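Local coordinates for O-succinylhomoserine sulfhydrylase (Mycobacterium tuberculosis, PDB 3NDN), which catalyses the formation of L-homocysteine from O-succinyl-L-homoserine and hydrogen sulfide, a pyridoxal 5'-phosphate-dependent step of methionine biosynthesis, at the interface of chains A and B. Sequence-based numbering; all coordinates share one arbitrary frame. Chains: chain A/B, O-succinylhomoserine sulfhydrylase.

Contact 1 and contact 2 are twins under the two-fold axis that relates chains A and B: in each, the phenylalanine ending helix 59-66 of one chain packs on the threonine after 3-10 helix 370-372 of the other. Their C-alpha centres lie about 49 Å apart. Contact 3 is about 16 Å from contact 2 and 36 Å from contact 1, centre to centre. Adjacent residues A:Asn358 and A:Asn359 link contacts 2 and 3. The N-terminal segments thus grip the partner twice, by a largely apolar clasp and by a polar junction beside the cofactor lysine, within a protein that forms a homotetramer.

Contact 1: the interface of chains A and B. Residues chain A 56, 62, 66; chain B 357-358, 373-374.
The phenyl ring of A:Phe66 lies flat against B:Thr373, whose CB stands over the ring centre, 3.9 Å from the centroid, in a CH-pi contact. The two side chains cross obliquely. With CG2 anti to the carbonyl carbon, the threonine methyl extends along one rim of the ring, 3.9 Å from CD1 of A:Phe66; the backbone carbonyl O lies near the opposite rim, 3.7 Å from CD2. At the ring tip, A:Phe66 CZ meets B:Asn358 CB at 3.8 Å; the side chain of B:Asn358 is not modelled beyond CB. A beta-branched residue suits this place because it offers carbon to the ring while keeping its hydroxyl, OG1, turned toward its own backbone, where it accepts a bond from B:Thr374 N.

A polar link between the chains runs through water 1. The phenol OH of A:Tyr56 lies 3.0 Å from this water, which takes a nearly straight bond from B:Asn358 N, 2.8 Å away. B:Ser357 OG is a weak further partner. Tyrosine suits a span of this length, and within chain A the small A:Ala62 packs its CA over one face of the ring, toward the rim.

A:Phe66 closes helix 59-66, whereas B:Ser357 and B:Asn358 follow strand 355-356 and B:Thr373 follows 3-10 helix 370-372.

Contact 2: the interface of chains A and B. Residues chain A 358, 372-374, 376; chain B 62, 66.
B:Phe66 presents one ring face to A:Thr373 and its tip to A:Asn358, making a largely apolar contact between the chains. The CB of A:Thr373 sits above the ring centre in a CH-pi contact. Its OG1 is placed between the backbone N and the carbonyl carbon (chi1 59°), which sets the methyl CG2 anti to the carbonyl carbon and above the CD1-CE1 rim, 3.8 Å from B:Phe66 CD1. The backbone O of A:Thr373 approaches the other side of the rim at CD2. Threonine fits because its branch presents carbon broadly to a flat aromatic partner, and phenylalanine fits because it fills the contact without needing a polar mate.

The side chains of A:Asn358 and B:Phe66 cross at about a right angle. CG of the asparagine is anti to its backbone N (chi1 -164°), which carries the amide to the ring tip. Its CG is 3.8 Å from B:Phe66 CZ, and ND2 lies at a similar distance from the same atom. The amide and ring planes are 74° apart, and the contact is one of packing.

Looser contacts border the ring's stem. A:Thr372 O lies 4.0 Å from B:Phe66 CB, and the extended chain of A:Arg376 lays its CD methylene beside the helix-end carbonyl, 3.9 Å from B:Phe66 O.

A polar bond within chain A helps to fix the amide's rotation: A:Thr374 OG1 donates to A:Asn358 OD1 at 3.0 Å, lying in the carbonyl plane with a C=O...donor angle of 150°.

Contact 3: the interface of chains A and B. Residues chain A 226, 233-236, 359; chain B 52-53, 75-76.
B:Ser52 meets A:Gly233 backbone to backbone: its N donates to the glycine carbonyl O at 2.9 Å. Serine suits this site because its short hydroxyl can serve several partners at once. Its OG is held between the backbone N and the carbonyl carbon (chi1 53°), where it receives a weak bond from A:Asn359 ND2 at 3.1 Å and lies 2.7 Å from water 2.

Packing contacts flank this polar core. The phenol tip of B:Tyr75 meets the methyl tip of A:Thr226, OH to CG2 at 3.4 Å, and the same methyl also packs on B:Ser52 CB. The amide of A:Asn359 stands nearly upright to the tyrosine ring, with ND2 in plane at its edge, 3.8 Å from CE2. A:Leu236 adds its CD1 against B:Ser76 CB.

Farther out, water 2 is held by the backbone carbonyls of A:Thr226 and A:Val235, and so ties the serine hydroxyl to chain A through water. A:Gly233 has a positive phi, a backbone shape that glycine adopts readily. A:Thr226 directly precedes A:Lys227, the lysine that carries pyridoxal phosphate, and in this family the tyrosine of the YSR motif, here B:Tyr75, reaches the cofactor phosphate of the neighbouring subunit; the junction therefore helps to build a shared active site.

Water 3 bridges A:Gly233 O and B:Gly53 N, 2.9 Å from each.

Contact 1: the interface of chains A and B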
# COMPACT_ATOMS: atom_id res chain seq x y z
N TYR A 56 10.83 -0.64 23.93
CA TYR A 56 12.07 -0.21 24.60
C TYR A 56 12.77 -1.41 25.26
O TYR A 56 12.10 -2.32 25.74
CB TYR A 56 11.77 0.87 25.66
CG TYR A 56 10.82 1.95 25.20
CD1 TYR A 56 11.26 2.98 24.36
CD2 TYR A 56 9.47 1.92 25.55
CE1 TYR A 56 10.40 3.96 23.90
CE2 TYR A 56 8.58 2.90 25.09
CZ TYR A 56 9.06 3.92 24.27
OH TYR A 56 8.20 4.90 23.78
N ALA A 62 12.66 3.60 28.52
CA ALA A 62 11.32 4.14 28.32
C ALA A 62 11.16 5.50 29.03
O ALA A 62 10.60 6.43 28.47
CB ALA A 62 10.25 3.15 28.82
N PHE A 66 10.60 9.19 27.02
CA PHE A 66 9.48 10.09 27.32
C PHE A 66 9.93 11.49 27.78
O PHE A 66 9.31 12.49 27.41
CB PHE A 66 8.53 9.46 28.34
CG PHE A 66 7.36 8.78 27.71
CD1 PHE A 66 7.50 7.52 27.12
CD2 PHE A 66 6.12 9.40 27.70
CE1 PHE A 66 6.40 6.88 26.52
CE2 PHE A 66 5.01 8.78 27.11
CZ PHE A 66 5.15 7.51 26.52
N SER B 357 6.19 -1.09 26.25
CA SER B 357 5.62 -0.12 25.30
C SER B 357 4.39 0.58 25.91
O SER B 357 3.71 -0.01 26.75
CB SER B 357 5.20 -0.83 24.01
OG SER B 357 4.69 0.09 23.04
N ASN B 358 4.10 1.81 25.46
CA ASN B 358 2.99 2.63 26.01
C ASN B 358 1.61 2.51 25.31
O ASN B 358 0.63 3.10 25.76
CB ASN B 358 3.41 4.12 26.10
N THR B 373 6.11 7.43 32.54
CA THR B 373 5.75 7.52 31.11
C THR B 373 4.37 8.17 30.93
O THR B 373 4.26 9.40 30.92
CB THR B 373 5.74 6.13 30.42
OG1 THR B 373 4.77 5.28 31.06
CG2 THR B 373 7.12 5.45 30.46
N THR B 374 3.33 7.34 30.81
CA THR B 374 1.92 7.75 30.67
C THR B 374 1.55 9.03 31.41
O THR B 374 0.93 9.93 30.83
CB THR B 374 0.95 6.61 31.12
O HOH W 1 5.68 3.33 23.70

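Contact 2: the interface of chains A and B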
# COMPACT_ATOMS: atom_id res chain seq x y z
N ASN A 358 -11.48 20.20 -11.21
CA ASN A 358 -11.02 21.41 -10.48
C ASN A 358 -9.60 21.36 -9.85
O ASN A 358 -9.16 22.35 -9.23
CB ASN A 358 -12.06 21.77 -9.41
CG ASN A 358 -11.88 23.19 -8.89
OD1 ASN A 358 -12.04 24.17 -9.64
ND2 ASN A 358 -11.53 23.31 -7.62
N THR A 372 -18.37 29.12 -11.88
CA THR A 372 -19.35 28.15 -11.38
C THR A 372 -18.75 27.05 -10.49
O THR A 372 -19.48 26.19 -9.99
CB THR A 372 -20.17 27.52 -12.54
OG1 THR A 372 -19.29 26.89 -13.48
CG2 THR A 372 -21.02 28.59 -13.27
N THR A 373 -17.44 27.07 -10.29
CA THR A 373 -16.73 26.08 -9.46
C THR A 373 -15.72 26.73 -8.48
O THR A 373 -16.08 27.05 -7.35
CB THR A 373 -15.97 25.04 -10.32
OG1 THR A 373 -15.03 25.71 -11.16
CG2 THR A 373 -16.93 24.22 -11.18
N THR A 374 -14.47 26.90 -8.92
CA THR A 374 -13.39 27.55 -8.13
C THR A 374 -13.92 28.68 -7.22
O THR A 374 -13.67 28.68 -6.01
CB THR A 374 -12.26 28.12 -9.05
OG1 THR A 374 -11.92 27.16 -10.07
CG2 THR A 374 -10.99 28.45 -8.26
N ARG A 376 -17.33 29.86 -6.74
CA ARG A 376 -18.79 29.84 -6.70
C ARG A 376 -19.38 30.63 -5.51
O ARG A 376 -20.36 31.37 -5.67
CB ARG A 376 -19.30 28.39 -6.65
CG ARG A 376 -20.81 28.29 -6.51
CD ARG A 376 -21.28 26.92 -6.05
NE ARG A 376 -22.65 26.98 -5.55
CZ ARG A 376 -23.73 27.21 -6.29
NH1 ARG A 376 -23.63 27.40 -7.61
NH2 ARG A 376 -24.93 27.26 -5.72
N ALA B 62 -20.45 19.48 -13.46
CA ALA B 62 -19.48 20.10 -12.55
C ALA B 62 -20.14 21.20 -11.68
O ALA B 62 -19.91 21.26 -10.48
CB ALA B 62 -18.30 20.68 -13.32
N PHE B 66 -20.68 21.01 -7.50
CA PHE B 66 -20.22 22.07 -6.60
C PHE B 66 -21.36 22.74 -5.83
O PHE B 66 -21.14 23.24 -4.73
CB PHE B 66 -19.44 23.13 -7.37
CG PHE B 66 -17.96 22.91 -7.34
CD1 PHE B 66 -17.37 21.96 -8.17
CD2 PHE B 66 -17.16 23.65 -6.47
CE1 PHE B 66 -15.99 21.74 -8.14
CE2 PHE B 66 -15.79 23.44 -6.43
CZ PHE B 66 -15.20 22.49 -7.27

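Contact 3: the interface of chains A and B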
# COMPACT_ATOMS: atom_id res chain seq x y z
N THR A 226 -0.35 17.51 -2.03
CA THR A 226 -1.40 16.94 -2.87
C THR A 226 -1.22 17.33 -4.34
O THR A 226 -1.64 16.60 -5.24
CB THR A 226 -2.81 17.49 -2.42
OG1 THR A 226 -2.94 17.36 -1.01
CG2 THR A 226 -3.95 16.72 -3.11
N GLY A 233 -1.86 12.92 -8.75
CA GLY A 233 -3.24 12.91 -8.24
C GLY A 233 -3.69 11.82 -7.27
O GLY A 233 -4.91 11.59 -7.14
N ARG A 234 -2.75 11.25 -6.53
CA ARG A 234 -2.97 10.01 -5.71
C ARG A 234 -3.41 10.21 -4.25
O ARG A 234 -4.40 9.56 -3.80
CB ARG A 234 -1.73 9.12 -5.74
CG ARG A 234 -1.40 8.50 -7.09
CD ARG A 234 0.08 8.07 -7.15
NE ARG A 234 1.02 9.18 -6.99
CZ ARG A 234 2.35 9.02 -7.01
NH1 ARG A 234 2.88 7.81 -7.17
NH2 ARG A 234 3.15 10.08 -6.88
N VAL A 235 -2.68 11.05 -3.49
CA VAL A 235 -2.89 11.20 -2.04
C VAL A 235 -2.86 12.68 -1.57
O VAL A 235 -2.45 13.59 -2.32
CB VAL A 235 -1.89 10.32 -1.16
CG1 VAL A 235 -1.90 8.82 -1.58
CG2 VAL A 235 -0.47 10.90 -1.17
N LEU A 236 -3.32 12.92 -0.34
CA LEU A 236 -3.18 14.25 0.30
C LEU A 236 -2.02 14.32 1.31
O LEU A 236 -1.66 13.31 1.95
CB LEU A 236 -4.49 14.67 0.97
CG LEU A 236 -5.68 15.01 0.06
CD1 LEU A 236 -6.57 13.81 -0.05
CD2 LEU A 236 -6.46 16.17 0.66
N ASN A 359 -8.89 20.26 -10.04
CA ASN A 359 -7.60 20.03 -9.36
C ASN A 359 -6.40 20.67 -10.12
O ASN A 359 -6.58 21.20 -11.22
CB ASN A 359 -7.41 18.52 -9.10
CG ASN A 359 -6.68 18.21 -7.78
OD1 ASN A 359 -6.00 19.07 -7.20
ND2 ASN A 359 -6.79 16.96 -7.32
N SER B 52 -7.06 12.16 -5.26
CA SER B 52 -7.46 13.40 -4.57
C SER B 52 -8.67 14.10 -5.20
O SER B 52 -9.54 14.62 -4.48
CB SER B 52 -6.28 14.35 -4.38
OG SER B 52 -5.59 14.62 -5.59
N GLY B 53 -8.75 14.09 -6.54
CA GLY B 53 -9.87 14.72 -7.27
C GLY B 53 -10.74 13.80 -8.13
O GLY B 53 -10.46 12.60 -8.22
N TYR B 75 -13.84 16.23 -3.90
CA TYR B 75 -12.48 16.40 -3.39
C TYR B 75 -12.30 15.58 -2.13
O TYR B 75 -13.12 15.67 -1.20
CB TYR B 75 -12.13 17.88 -3.14
CG TYR B 75 -10.63 18.16 -3.05
CD1 TYR B 75 -10.05 18.61 -1.87
CD2 TYR B 75 -9.79 17.95 -4.16
CE1 TYR B 75 -8.67 18.87 -1.78
CE2 TYR B 75 -8.40 18.20 -4.08
CZ TYR B 75 -7.85 18.67 -2.89
OH TYR B 75 -6.49 18.95 -2.79
N SER B 76 -11.24 14.80 -2.11
CA SER B 76 -10.97 13.81 -1.05
C SER B 76 -10.67 14.38 0.34
O SER B 76 -10.68 13.63 1.31
CB SER B 76 -9.87 12.84 -1.49
OG SER B 76 -10.35 11.94 -2.48
O HOH W 2 -2.98 14.16 -5.19
O HOH W 3 -6.86 13.17 -8.51